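Local coordinates for protein short chain dehydrogenase (Leptospira borgpetersenii serovar Hardjo-bovis, PDB 6UH2) that binds NAD+ in a Rossmann-type fold and, as a short-chain dehydrogenase/reductase, probably catalyses NAD(P)-dependent oxidation of CH-OH groups or the reverse carbonyl reduction, at residues Ile144-Phe148 and Val237-Ser242; Leu22-Gly28 and Ala45-Asp51; Ile201-Phe207 and Met227-Leu233. All blocks are in the same frame, centred on the assembly; numbering follows the deposited sequence. Where two conformers were deposited one is given.

Contact 1: Ile144-Phe148 and Val237-Ser242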
loop_
_atom_site.group_PDB
_atom_site.type_symbol
_atom_site.label_atom_id
_atom_site.label_comp_id
_atom_site.label_asym_id
_atom_site.label_seq_id
_atom_site.Cartn_x
_atom_site.Cartn_y
_atom_site.Cartn_z
ATOM N N ILE B 144 9.203 12.234 5.559
ATOM C CA ILE B 144 8.611 10.895 5.464
ATOM C C ILE B 144 9.717 9.850 5.567
ATOM O O ILE B 144 10.729 9.937 4.865
ATOM C CB ILE B 144 7.833 10.693 4.148
ATOM C CG1 ILE B 144 6.720 11.739 4.003
ATOM C CG2 ILE B 144 7.238 9.266 4.054
ATOM C CD1 ILE B 144 6.098 11.750 2.608
ATOM N N ILE B 145 9.500 8.838 6.400
ATOM C CA ILE B 145 10.425 7.717 6.546
ATOM C C ILE B 145 9.774 6.471 5.959
ATOM O O ILE B 145 8.579 6.220 6.163
ATOM C CB ILE B 145 10.807 7.501 8.026
ATOM C CG1 ILE B 145 11.509 8.750 8.585
ATOM C CG2 ILE B 145 11.665 6.253 8.202
ATOM C CD1 ILE B 145 11.847 8.657 10.088
ATOM N N LEU B 146 10.561 5.686 5.231
ATOM C CA LEU B 146 10.091 4.401 4.714
ATOM C C LEU B 146 11.108 3.340 5.091
ATOM O O LEU B 146 12.269 3.424 4.680
ATOM C CB LEU B 146 9.889 4.433 3.193
ATOM C CG LEU B 146 9.446 3.087 2.594
ATOM C CD1 LEU B 146 8.069 2.666 3.142
ATOM C CD2 LEU B 146 9.445 3.124 1.051
ATOM N N ASN B 147 10.673 2.357 5.878
ATOM C CA ASN B 147 11.521 1.261 6.324
ATOM C C ASN B 147 11.295 0.033 5.449
ATOM O O ASN B 147 10.332 -0.049 4.680
ATOM C CB ASN B 147 11.240 0.941 7.800
ATOM C CG ASN B 147 11.580 2.097 8.706
ATOM O OD1 ASN B 147 12.540 2.826 8.452
ATOM N ND2 ASN B 147 10.791 2.289 9.758
ATOM N N PHE B 148 12.200 -0.934 5.569
ATOM C CA PHE B 148 12.114 -2.161 4.786
ATOM C C PHE B 148 12.039 -3.352 5.732
ATOM O O PHE B 148 12.980 -3.618 6.490
ATOM C CB PHE B 148 13.276 -2.273 3.789
ATOM C CG PHE B 148 12.912 -1.761 2.424
ATOM C CD1 PHE B 148 12.824 -0.395 2.188
ATOM C CD2 PHE B 148 12.580 -2.641 1.399
ATOM C CE1 PHE B 148 12.441 0.086 0.931
ATOM C CE2 PHE B 148 12.197 -2.169 0.155
ATOM C CZ PHE B 148 12.126 -0.802 -0.082
ATOM N N VAL B 237 6.576 2.082 -3.017
ATOM C CA VAL B 237 7.540 3.063 -2.507
ATOM C C VAL B 237 7.076 4.479 -2.838
ATOM O O VAL B 237 7.036 5.356 -1.967
ATOM C CB VAL B 237 8.948 2.783 -3.067
ATOM C CG1 VAL B 237 9.905 3.949 -2.750
ATOM C CG2 VAL B 237 9.508 1.458 -2.500
ATOM N N PHE B 238 6.709 4.719 -4.104
ATOM C CA PHE B 238 6.219 6.040 -4.496
ATOM C C PHE B 238 4.923 6.383 -3.769
ATOM O O PHE B 238 4.740 7.517 -3.305
ATOM C CB PHE B 238 6.002 6.104 -6.015
ATOM C CG PHE B 238 7.264 6.359 -6.820
ATOM C CD1 PHE B 238 8.516 6.375 -6.212
ATOM C CD2 PHE B 238 7.188 6.595 -8.185
ATOM C CE1 PHE B 238 9.668 6.612 -6.958
ATOM C CE2 PHE B 238 8.340 6.848 -8.943
ATOM C CZ PHE B 238 9.581 6.848 -8.322
ATOM N N PHE B 239 4.008 5.418 -3.666
ATOM C CA PHE B 239 2.758 5.661 -2.950
ATOM C C PHE B 239 3.019 6.149 -1.529
ATOM O O PHE B 239 2.473 7.176 -1.098
ATOM C CB PHE B 239 1.911 4.388 -2.935
ATOM C CG PHE B 239 0.678 4.492 -2.079
ATOM C CD1 PHE B 239 -0.327 5.384 -2.405
ATOM C CD2 PHE B 239 0.531 3.694 -0.944
ATOM C CE1 PHE B 239 -1.477 5.485 -1.620
ATOM C CE2 PHE B 239 -0.617 3.785 -0.156
ATOM C CZ PHE B 239 -1.618 4.682 -0.497
ATOM N N LEU B 240 3.861 5.432 -0.784
ATOM C CA LEU B 240 4.054 5.738 0.632
ATOM C C LEU B 240 4.975 6.932 0.872
ATOM O O LEU B 240 5.109 7.376 2.018
ATOM C CB LEU B 240 4.609 4.514 1.374
ATOM C CG LEU B 240 3.672 3.292 1.463
ATOM C CD1 LEU B 240 4.379 2.062 2.055
ATOM C CD2 LEU B 240 2.461 3.651 2.323
ATOM N N THR B 241 5.624 7.466 -0.154
ATOM C CA THR B 241 6.469 8.638 0.042
ATOM C C THR B 241 5.942 9.864 -0.695
ATOM O O THR B 241 6.680 10.836 -0.866
ATOM C CB THR B 241 7.913 8.349 -0.376
ATOM O OG1 THR B 241 7.958 7.972 -1.764
ATOM C CG2 THR B 241 8.516 7.249 0.521
ATOM N N SER B 242 4.677 9.843 -1.112
ATOM C CA SER B 242 4.062 10.937 -1.856
ATOM C C SER B 242 2.760 11.371 -1.182
ATOM O O SER B 242 2.258 10.723 -0.259
ATOM C CB SER B 242 3.773 10.519 -3.298
ATOM O OG SER B 242 2.735 9.552 -3.305
HETATM O O HOH W 1 6.150 6.169 4.393
#

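Contact 2: Leu22-Gly28 and Ala45-Asp51. With NAD (nicotinamide-adenine-dinucleotide), chain D.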
loop_
_atom_site.group_PDB
_atom_site.type_symbol
_atom_site.label_atom_id
_atom_site.label_comp_id
_atom_site.label_asym_id
_atom_site.label_seq_id
_atom_site.Cartn_x
_atom_site.Cartn_y
_atom_site.Cartn_z
ATOM N N LEU B 22 14.410 15.613 -1.894
ATOM C CA LEU B 22 15.726 15.018 -1.700
ATOM C C LEU B 22 15.539 13.720 -0.923
ATOM O O LEU B 22 14.987 13.731 0.177
ATOM C CB LEU B 22 16.655 15.981 -0.957
ATOM C CG LEU B 22 18.038 15.416 -0.602
ATOM C CD1 LEU B 22 18.751 14.950 -1.849
ATOM C CD2 LEU B 22 18.871 16.470 0.094
ATOM N N VAL B 23 15.965 12.604 -1.511
ATOM C CA VAL B 23 15.747 11.273 -0.952
ATOM C C VAL B 23 17.084 10.731 -0.467
ATOM O O VAL B 23 18.044 10.636 -1.245
ATOM C CB VAL B 23 15.128 10.323 -1.986
ATOM C CG1 VAL B 23 14.830 8.956 -1.346
ATOM C CG2 VAL B 23 13.875 10.935 -2.604
ATOM N N LEU B 24 17.139 10.363 0.806
ATOM C CA LEU B 24 18.292 9.701 1.404
ATOM C C LEU B 24 17.978 8.213 1.525
ATOM O O LEU B 24 17.056 7.832 2.251
ATOM C CB LEU B 24 18.585 10.307 2.779
ATOM C CG LEU B 24 19.773 9.784 3.573
ATOM C CD1 LEU B 24 21.021 10.033 2.766
ATOM C CD2 LEU B 24 19.869 10.474 4.959
ATOM N N ILE B 25 18.744 7.368 0.834
ATOM C CA ILE B 25 18.486 5.928 0.779
ATOM C C ILE B 25 19.718 5.191 1.287
ATOM O O ILE B 25 20.780 5.251 0.659
ATOM C CB ILE B 25 18.148 5.453 -0.644
ATOM C CG1 ILE B 25 17.184 6.421 -1.336
ATOM C CG2 ILE B 25 17.572 4.036 -0.599
ATOM C CD1 ILE B 25 16.856 6.054 -2.784
ATOM N N THR B 26 19.578 4.489 2.409
ATOM C CA THR B 26 20.649 3.619 2.868
ATOM C C THR B 26 20.596 2.326 2.065
ATOM O O THR B 26 19.530 1.901 1.608
ATOM C CB THR B 26 20.527 3.307 4.365
ATOM O OG1 THR B 26 19.402 2.443 4.580
ATOM C CG2 THR B 26 20.350 4.583 5.171
ATOM N N GLY B 27 21.761 1.710 1.876
ATOM C CA GLY B 27 21.806 0.497 1.084
ATOM C C GLY B 27 21.400 0.689 -0.360
ATOM O O GLY B 27 20.963 -0.266 -1.002
ATOM N N GLY B 28 21.542 1.906 -0.891
ATOM C CA GLY B 28 21.097 2.241 -2.233
ATOM C C GLY B 28 21.900 1.604 -3.344
ATOM O O GLY B 28 21.495 1.706 -4.510
ATOM N N ALA B 45 13.816 13.646 -8.777
ATOM C CA ALA B 45 14.271 13.826 -7.406
ATOM C C ALA B 45 15.795 13.925 -7.360
ATOM O O ALA B 45 16.497 13.520 -8.289
ATOM C CB ALA B 45 13.799 12.665 -6.522
ATOM N N ARG B 46 16.302 14.508 -6.277
ATOM C CA ARG B 46 17.715 14.391 -5.933
ATOM C C ARG B 46 17.849 13.222 -4.970
ATOM O O ARG B 46 16.983 13.017 -4.117
ATOM C CB ARG B 46 18.248 15.678 -5.303
ATOM C CG ARG B 46 18.322 16.881 -6.292
ATOM C CD ARG B 46 18.577 18.200 -5.551
ATOM N NE ARG B 46 17.352 18.687 -4.915
ATOM C CZ ARG B 46 17.311 19.335 -3.755
ATOM N NH1 ARG B 46 18.430 19.579 -3.090
ATOM N NH2 ARG B 46 16.145 19.738 -3.265
ATOM N N VAL B 47 18.907 12.428 -5.137
ATOM C CA VAL B 47 19.063 11.184 -4.389
ATOM C C VAL B 47 20.451 11.135 -3.779
ATOM O O VAL B 47 21.447 11.379 -4.470
ATOM C CB VAL B 47 18.837 9.942 -5.271
ATOM C CG1 VAL B 47 19.037 8.670 -4.428
ATOM C CG2 VAL B 47 17.451 9.974 -5.892
ATOM N N ILE B 48 20.515 10.830 -2.484
ATOM C CA ILE B 48 21.770 10.544 -1.803
ATOM C C ILE B 48 21.740 9.076 -1.393
ATOM O O ILE B 48 20.829 8.638 -0.677
ATOM C CB ILE B 48 21.988 11.459 -0.587
ATOM C CG1 ILE B 48 22.093 12.921 -1.029
ATOM C CG2 ILE B 48 23.247 11.039 0.172
ATOM C CD1 ILE B 48 22.121 13.919 0.105
ATOM N N CYS B 49 22.725 8.318 -1.848
ATOM C CA CYS B 49 22.865 6.919 -1.463
ATOM C C CYS B 49 23.939 6.802 -0.386
ATOM O O CYS B 49 25.071 7.257 -0.589
ATOM C CB CYS B 49 23.227 6.061 -2.677
ATOM S SG CYS B 49 23.791 4.405 -2.205
ATOM N N LEU B 50 23.582 6.210 0.762
ATOM C CA LEU B 50 24.533 5.877 1.820
ATOM C C LEU B 50 24.756 4.371 1.805
ATOM O O LEU B 50 23.826 3.604 2.076
ATOM C CB LEU B 50 24.037 6.299 3.206
ATOM C CG LEU B 50 23.729 7.743 3.572
ATOM C CD1 LEU B 50 23.474 7.833 5.069
ATOM C CD2 LEU B 50 24.866 8.656 3.175
ATOM N N ASP B 51 25.992 3.952 1.529
ATOM C CA ASP B 51 26.281 2.537 1.331
ATOM C C ASP B 51 27.790 2.384 1.402
ATOM O O ASP B 51 28.498 3.266 0.900
ATOM C CB ASP B 51 25.727 2.080 -0.031
ATOM C CG ASP B 51 25.578 0.561 -0.151
ATOM O OD1 ASP B 51 26.554 -0.175 0.112
ATOM O OD2 ASP B 51 24.482 0.107 -0.550
HETATM P PA NAD D . 21.307 -6.350 -1.240
HETATM O O1A NAD D . 22.166 -7.361 -0.441
HETATM O O2A NAD D . 21.299 -6.395 -2.769
HETATM O O5B NAD D . 21.635 -4.812 -0.779
HETATM C C5B NAD D . 21.817 -4.417 0.567
HETATM C C4B NAD D . 22.651 -3.168 0.466
HETATM O O4B NAD D . 22.821 -2.734 1.867
HETATM C C3B NAD D . 24.053 -3.411 -0.116
HETATM O O3B NAD D . 24.370 -2.410 -1.113
HETATM C C2B NAD D . 24.967 -3.210 1.101
HETATM O O2B NAD D . 26.254 -2.694 0.733
HETATM C C1B NAD D . 24.138 -2.263 1.999
HETATM N N9A NAD D . 24.695 -2.351 3.345
HETATM C C8A NAD D . 25.162 -3.479 4.018
HETATM N N7A NAD D . 25.654 -3.165 5.186
HETATM C C5A NAD D . 25.533 -1.779 5.284
HETATM C C6A NAD D . 25.895 -0.860 6.263
HETATM N N6A NAD D . 26.483 -1.229 7.418
HETATM N N1A NAD D . 25.623 0.436 6.044
HETATM C C2A NAD D . 25.040 0.819 4.907
HETATM N N3A NAD D . 24.672 0.013 3.907
HETATM C C4A NAD D . 24.938 -1.281 4.144
HETATM O O3 NAD D . 19.776 -6.420 -0.717
HETATM P PN NAD D . 18.349 -6.225 -1.443
HETATM O O1N NAD D . 17.775 -7.587 -1.906
HETATM O O2N NAD D . 18.463 -5.000 -2.355
HETATM O O5D NAD D . 17.507 -5.873 -0.033
HETATM C C5D NAD D . 17.213 -4.524 0.264
HETATM C C4D NAD D . 16.269 -4.541 1.464
HETATM O O4D NAD D . 15.088 -5.402 1.213
HETATM C C3D NAD D . 16.953 -5.195 2.664
HETATM O O3D NAD D . 16.508 -4.593 3.886
HETATM C C2D NAD D . 16.444 -6.669 2.683
HETATM O O2D NAD D . 16.427 -7.250 3.976
HETATM C C1D NAD D . 14.997 -6.431 2.162
HETATM N N1N NAD D . 14.393 -7.622 1.466
HETATM C C2N NAD D . 15.009 -8.206 0.402
HETATM C C3N NAD D . 14.418 -9.290 -0.197
HETATM C C7N NAD D . 15.103 -9.926 -1.358
HETATM O O7N NAD D . 14.674 -10.995 -1.765
HETATM N N7N NAD D . 16.160 -9.292 -1.913
HETATM C C4N NAD D . 13.190 -9.758 0.304
HETATM C C5N NAD D . 12.601 -9.155 1.375
HETATM C C6N NAD D . 13.226 -8.056 1.959
#

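Contact 3: Ile201-Phe207 and Met227-Leu233. With NAD (nicotinamide-adenine-dinucleotide), chain D.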
loop_
_atom_site.group_PDB
_atom_site.type_symbol
_atom_site.label_atom_id
_atom_site.label_comp_id
_atom_site.label_asym_id
_atom_site.label_seq_id
_atom_site.Cartn_x
_atom_site.Cartn_y
_atom_site.Cartn_z
ATOM N N ILE B 201 7.698 -1.150 3.955
ATOM C CA ILE B 201 7.381 -2.073 2.870
ATOM C C ILE B 201 8.074 -3.393 3.156
ATOM O O ILE B 201 9.272 -3.415 3.470
ATOM C CB ILE B 201 7.784 -1.522 1.489
ATOM C CG1 ILE B 201 6.752 -0.495 1.031
ATOM C CG2 ILE B 201 7.837 -2.651 0.448
ATOM C CD1 ILE B 201 7.031 0.101 -0.348
ATOM N N SER B 202 7.318 -4.490 3.064
ATOM C CA SER B 202 7.876 -5.825 3.266
ATOM C C SER B 202 7.837 -6.588 1.946
ATOM O O SER B 202 6.786 -7.137 1.571
ATOM C CB SER B 202 7.113 -6.582 4.355
ATOM O OG SER B 202 7.340 -6.002 5.630
ATOM N N PRO B 203 8.941 -6.643 1.211
ATOM C CA PRO B 203 8.953 -7.385 -0.057
ATOM C C PRO B 203 8.877 -8.886 0.170
ATOM O O PRO B 203 9.348 -9.411 1.179
ATOM C CB PRO B 203 10.307 -7.009 -0.683
ATOM C CG PRO B 203 10.755 -5.771 0.052
ATOM C CD PRO B 203 10.201 -5.918 1.448
ATOM N N GLY B 204 8.266 -9.571 -0.786
ATOM C CA GLY B 204 8.488 -10.985 -0.950
ATOM C C GLY B 204 9.854 -11.231 -1.573
ATOM O O GLY B 204 10.632 -10.314 -1.839
ATOM N N GLY B 205 10.146 -12.506 -1.809
ATOM C CA GLY B 205 11.451 -12.856 -2.347
ATOM C C GLY B 205 11.646 -12.272 -3.739
ATOM O O GLY B 205 10.736 -12.279 -4.570
ATOM N N ILE B 206 12.850 -11.766 -3.989
ATOM C CA ILE B 206 13.191 -11.104 -5.243
ATOM C C ILE B 206 14.093 -12.027 -6.050
ATOM O O ILE B 206 15.107 -12.522 -5.536
ATOM C CB ILE B 206 13.871 -9.746 -4.987
ATOM C CG1 ILE B 206 12.963 -8.860 -4.127
ATOM C CG2 ILE B 206 14.226 -9.064 -6.310
ATOM C CD1 ILE B 206 11.635 -8.513 -4.804
ATOM N N PHE B 207 13.723 -12.259 -7.310
ATOM C CA PHE B 207 14.553 -13.068 -8.197
ATOM C C PHE B 207 15.950 -12.463 -8.362
ATOM O O PHE B 207 16.103 -11.275 -8.672
ATOM C CB PHE B 207 13.863 -13.214 -9.557
ATOM C CG PHE B 207 14.701 -13.915 -10.581
ATOM C CD1 PHE B 207 14.827 -15.291 -10.570
ATOM C CD2 PHE B 207 15.375 -13.197 -11.549
ATOM C CE1 PHE B 207 15.606 -15.933 -11.507
ATOM C CE2 PHE B 207 16.162 -13.842 -12.484
ATOM C CZ PHE B 207 16.272 -15.207 -12.461
ATOM N N MET B 227 8.360 -15.026 -8.737
ATOM C CA MET B 227 9.085 -14.254 -7.742
ATOM C C MET B 227 8.960 -12.762 -8.056
ATOM O O MET B 227 8.534 -12.358 -9.144
ATOM C CB MET B 227 10.562 -14.659 -7.694
ATOM C CG MET B 227 10.833 -16.113 -7.267
ATOM S SD MET B 227 12.512 -16.311 -6.609
ATOM C CE MET B 227 12.461 -15.290 -5.132
ATOM N N GLY B 228 9.356 -11.936 -7.095
ATOM C CA GLY B 228 9.312 -10.509 -7.313
ATOM C C GLY B 228 10.512 -10.002 -8.091
ATOM O O GLY B 228 11.552 -10.654 -8.203
ATOM N N ASN B 229 10.343 -8.817 -8.662
ATOM C CA ASN B 229 11.442 -8.044 -9.213
ATOM C C ASN B 229 11.490 -6.700 -8.502
ATOM O O ASN B 229 10.465 -6.239 -7.979
ATOM C CB ASN B 229 11.287 -7.821 -10.726
ATOM C CG ASN B 229 11.184 -9.114 -11.493
ATOM O OD1 ASN B 229 10.131 -9.425 -12.055
ATOM N ND2 ASN B 229 12.276 -9.882 -11.525
ATOM N N PRO B 230 12.658 -6.053 -8.454
ATOM C CA PRO B 230 12.726 -4.732 -7.807
ATOM C C PRO B 230 11.687 -3.752 -8.327
ATOM O O PRO B 230 11.104 -3.004 -7.533
ATOM C CB PRO B 230 14.163 -4.282 -8.109
ATOM C CG PRO B 230 14.933 -5.574 -8.223
ATOM C CD PRO B 230 13.978 -6.501 -8.939
ATOM N N SER B 231 11.412 -3.754 -9.635
ATOM C CA SER B 231 10.436 -2.817 -10.184
ATOM C C SER B 231 9.038 -3.021 -9.590
ATOM O O SER B 231 8.240 -2.073 -9.562
ATOM C CB SER B 231 10.399 -2.944 -11.711
ATOM O OG SER B 231 10.128 -4.286 -12.080
ATOM N N ASP B 232 8.718 -4.240 -9.118
ATOM C CA ASP B 232 7.437 -4.489 -8.450
ATOM C C ASP B 232 7.259 -3.651 -7.196
ATOM O O ASP B 232 6.130 -3.522 -6.708
ATOM C CB ASP B 232 7.283 -5.964 -8.034
ATOM C CG ASP B 232 7.186 -6.906 -9.223
ATOM O OD1 ASP B 232 6.534 -6.534 -10.219
ATOM O OD2 ASP B 232 7.766 -8.015 -9.153
ATOM N N LEU B 233 8.343 -3.104 -6.649
ATOM C CA LEU B 233 8.270 -2.367 -5.396
ATOM C C LEU B 233 8.123 -0.870 -5.592
ATOM O O LEU B 233 7.724 -0.181 -4.649
ATOM C CB LEU B 233 9.522 -2.635 -4.547
ATOM C CG LEU B 233 9.787 -4.112 -4.262
ATOM C CD1 LEU B 233 11.119 -4.282 -3.566
ATOM C CD2 LEU B 233 8.663 -4.705 -3.419
HETATM P PA NAD D . 21.307 -6.350 -1.240
HETATM O O1A NAD D . 22.166 -7.361 -0.441
HETATM O O2A NAD D . 21.299 -6.395 -2.769
HETATM O O5B NAD D . 21.635 -4.812 -0.779
HETATM C C5B NAD D . 21.817 -4.417 0.567
HETATM C C4B NAD D . 22.651 -3.168 0.466
HETATM O O4B NAD D . 22.821 -2.734 1.867
HETATM C C3B NAD D . 24.053 -3.411 -0.116
HETATM O O3B NAD D . 24.370 -2.410 -1.113
HETATM C C2B NAD D . 24.967 -3.210 1.101
HETATM O O2B NAD D . 26.254 -2.694 0.733
HETATM C C1B NAD D . 24.138 -2.263 1.999
HETATM N N9A NAD D . 24.695 -2.351 3.345
HETATM C C8A NAD D . 25.162 -3.479 4.018
HETATM N N7A NAD D . 25.654 -3.165 5.186
HETATM C C5A NAD D . 25.533 -1.779 5.284
HETATM C C6A NAD D . 25.895 -0.860 6.263
HETATM N N6A NAD D . 26.483 -1.229 7.418
HETATM N N1A NAD D . 25.623 0.436 6.044
HETATM C C2A NAD D . 25.040 0.819 4.907
HETATM N N3A NAD D . 24.672 0.013 3.907
HETATM C C4A NAD D . 24.938 -1.281 4.144
HETATM O O3 NAD D . 19.776 -6.420 -0.717
HETATM P PN NAD D . 18.349 -6.225 -1.443
HETATM O O1N NAD D . 17.775 -7.587 -1.906
HETATM O O2N NAD D . 18.463 -5.000 -2.355
HETATM O O5D NAD D . 17.507 -5.873 -0.033
HETATM C C5D NAD D . 17.213 -4.524 0.264
HETATM C C4D NAD D . 16.269 -4.541 1.464
HETATM O O4D NAD D . 15.088 -5.402 1.213
HETATM C C3D NAD D . 16.953 -5.195 2.664
HETATM O O3D NAD D . 16.508 -4.593 3.886
HETATM C C2D NAD D . 16.444 -6.669 2.683
HETATM O O2D NAD D . 16.427 -7.250 3.976
HETATM C C1D NAD D . 14.997 -6.431 2.162
HETATM N N1N NAD D . 14.393 -7.622 1.466
HETATM C C2N NAD D . 15.009 -8.206 0.402
HETATM C C3N NAD D . 14.418 -9.290 -0.197
HETATM C C7N NAD D . 15.103 -9.926 -1.358
HETATM O O7N NAD D . 14.674 -10.995 -1.765
HETATM N N7N NAD D . 16.160 -9.292 -1.913
HETATM C C4N NAD D . 13.190 -9.758 0.304
HETATM C C5N NAD D . 12.601 -9.155 1.375
HETATM C C6N NAD D . 13.226 -8.056 1.959
HETATM O O HOH W 2 14.610 -9.677 -10.125
#

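Contact 1: Ile144-Phe148 and Val237-Ser242
Side chains of alternate residues on strand 144-148 carry this contact. Ile144 and Leu146 direct their CA-CB bonds at segment 237-242, whereas Ile145 turns away and buries almost nothing here. Ile144, in the mt rotamer, brings CG2 to 3.5 Å from Leu240 O and CD1 to 3.6 Å from Thr241 O, so it packs against the backbone carbonyls of Leu240 and Thr241. Leu146 adopts tp, and its two methyls diverge: CD2 lies 3.9 Å from Val237 CG1, and CD1 3.9 Å from Leu240 CD1. Phe148, with chi1 of -95° between wells, swings CZ to 4.2 Å from Val237 CG2. The p rotamer of Thr241 turns OG1 back to Val237 O (2.8 Å) and leaves CG2 4.1 Å from Leu146 CB; OG1 is also hydrogen-bonded to Tyr40 OH. Polar linkage comes through water 1, which donates to Ile145 O (3.0 Å) and Leu240 O (2.9 Å). Such apolar packing of a helix on an interior strand of the parallel sheet is characteristic of the three-layer alpha/beta/alpha Rossmann fold.

Contact 2: Leu22-Gly28 and Ala45-Asp51
Strands 22-26 and 46-51 run parallel, their axes 4.6 Å apart at closest approach and inclined by 18°, and with the intervening helix 31-42 they form the first beta-alpha-beta unit of the Rossmann fold. Five backbone hydrogen bonds join them: Val23 N to Arg46 O (2.8 Å), Ile48 N to Val23 O (2.8 Å), Ile25 N to Ile48 O (2.9 Å), Leu50 N to Ile25 O (3.0 Å) and Gly27 N to Leu50 O (2.8 Å). The last is the most bent, at 140°, where the strand gives way to a type II turn from Ile25 to Gly28. CA-H...O contacts supplement the bonds, as from Leu24 CA to Ile48 O (3.4 Å).

One face of the sheet carries Leu22, Leu24, Ile48 and Leu50. Leu24 CD1 wedges between Ile48 CG2 and Leu50 CG, 3.6 Å from each, and Leu22 CB lies over one face of the Arg46 guanidinium. On the other face Ile25 CD1 meets Val47 CG1 at 3.8 Å, and helix 31-42 covers this side through Tyr40 and Val37.

The C-terminal ends reach the cofactor. Gly27 has phi/psi 63/25, and a CB there would come 2.9 Å from NAD O4B; at Gly28, whose CA is 3.5 Å from Cys49 SG, a CB would clash with that sulphur. Gly28 begins the probable glycine-rich GxGxxG motif. Asp51 accepts hydrogen bonds from both adenosine ribose hydroxyls, NAD O2B to OD1 and NAD O3B to OD2, each at 2.6 Å.

Contact 3: Ile201-Phe207 and Met227-Leu233
Leu233, near the start of helix 231-240, is, with Ile206, among the residues most covered in this contact. Its CD1 lies 3.9 Å from Pro203 CG and 4.4 Å from Ile206 CD1, while its CD2 is 4.5 Å from Ile201 CG2. The strand side is the end of strand 197-203 and the loop after it, which in this Rossmann fold lines the nicotinamide end of the cofactor pocket. Ile206, with chi1 and chi2 both m, extends the cluster: although its CA-CB bond points away overall, CG2 comes within 3.7 Å of Pro230 CD. Beyond it, Met227 folds CE over the backbone, 3.4 Å from Gly205 C.

The two loops are stitched by a single bridge between Ile206 and Gly228, CA atoms 4.4 Å apart, with Gly228 N donating to Gly205 O (2.9 Å) and Phe207 N to Gly228 O (2.8 Å). A CB on Gly228 would fall 3.0 Å from Ile206 CD1, a clash. This pairing leaves Ile206 N available to the cofactor: it donates to the carboxamide oxygen NAD O7N at 3.0 Å. Asn229 N donates to Asp232 OD2 (2.7 Å), and the same carboxylate forms a salt bridge with Arg226. At the outer edge water 2 donates to Phe207 O at 2.6 Å and accepts from Asn229 ND2 at 2.7 Å.

Overall arrangement
From the N terminus, contact 2 closes first, completing the short beta-alpha-beta loop around helix 31-42 before either other contact opens. Strand 144-148 then opens contact 1, whose long loop ends only at segment 237-242; contact 3 opens and closes within it, so the two are nested, not crossed. They share helix 231-240, and their strands are sheet neighbours: Asn147 O and Ile201 N, 2.9 Å apart, probably hydrogen-bond, and Leu240 CD1 packs 3.6 Å from Ile201 CG1. Contact 2 touches neither, lying about 7 Å from contact 1 and 10 Å from contact 3 between nearest atoms, yet the same parallel sheet joins all three, and NAD spans contacts 2 and 3.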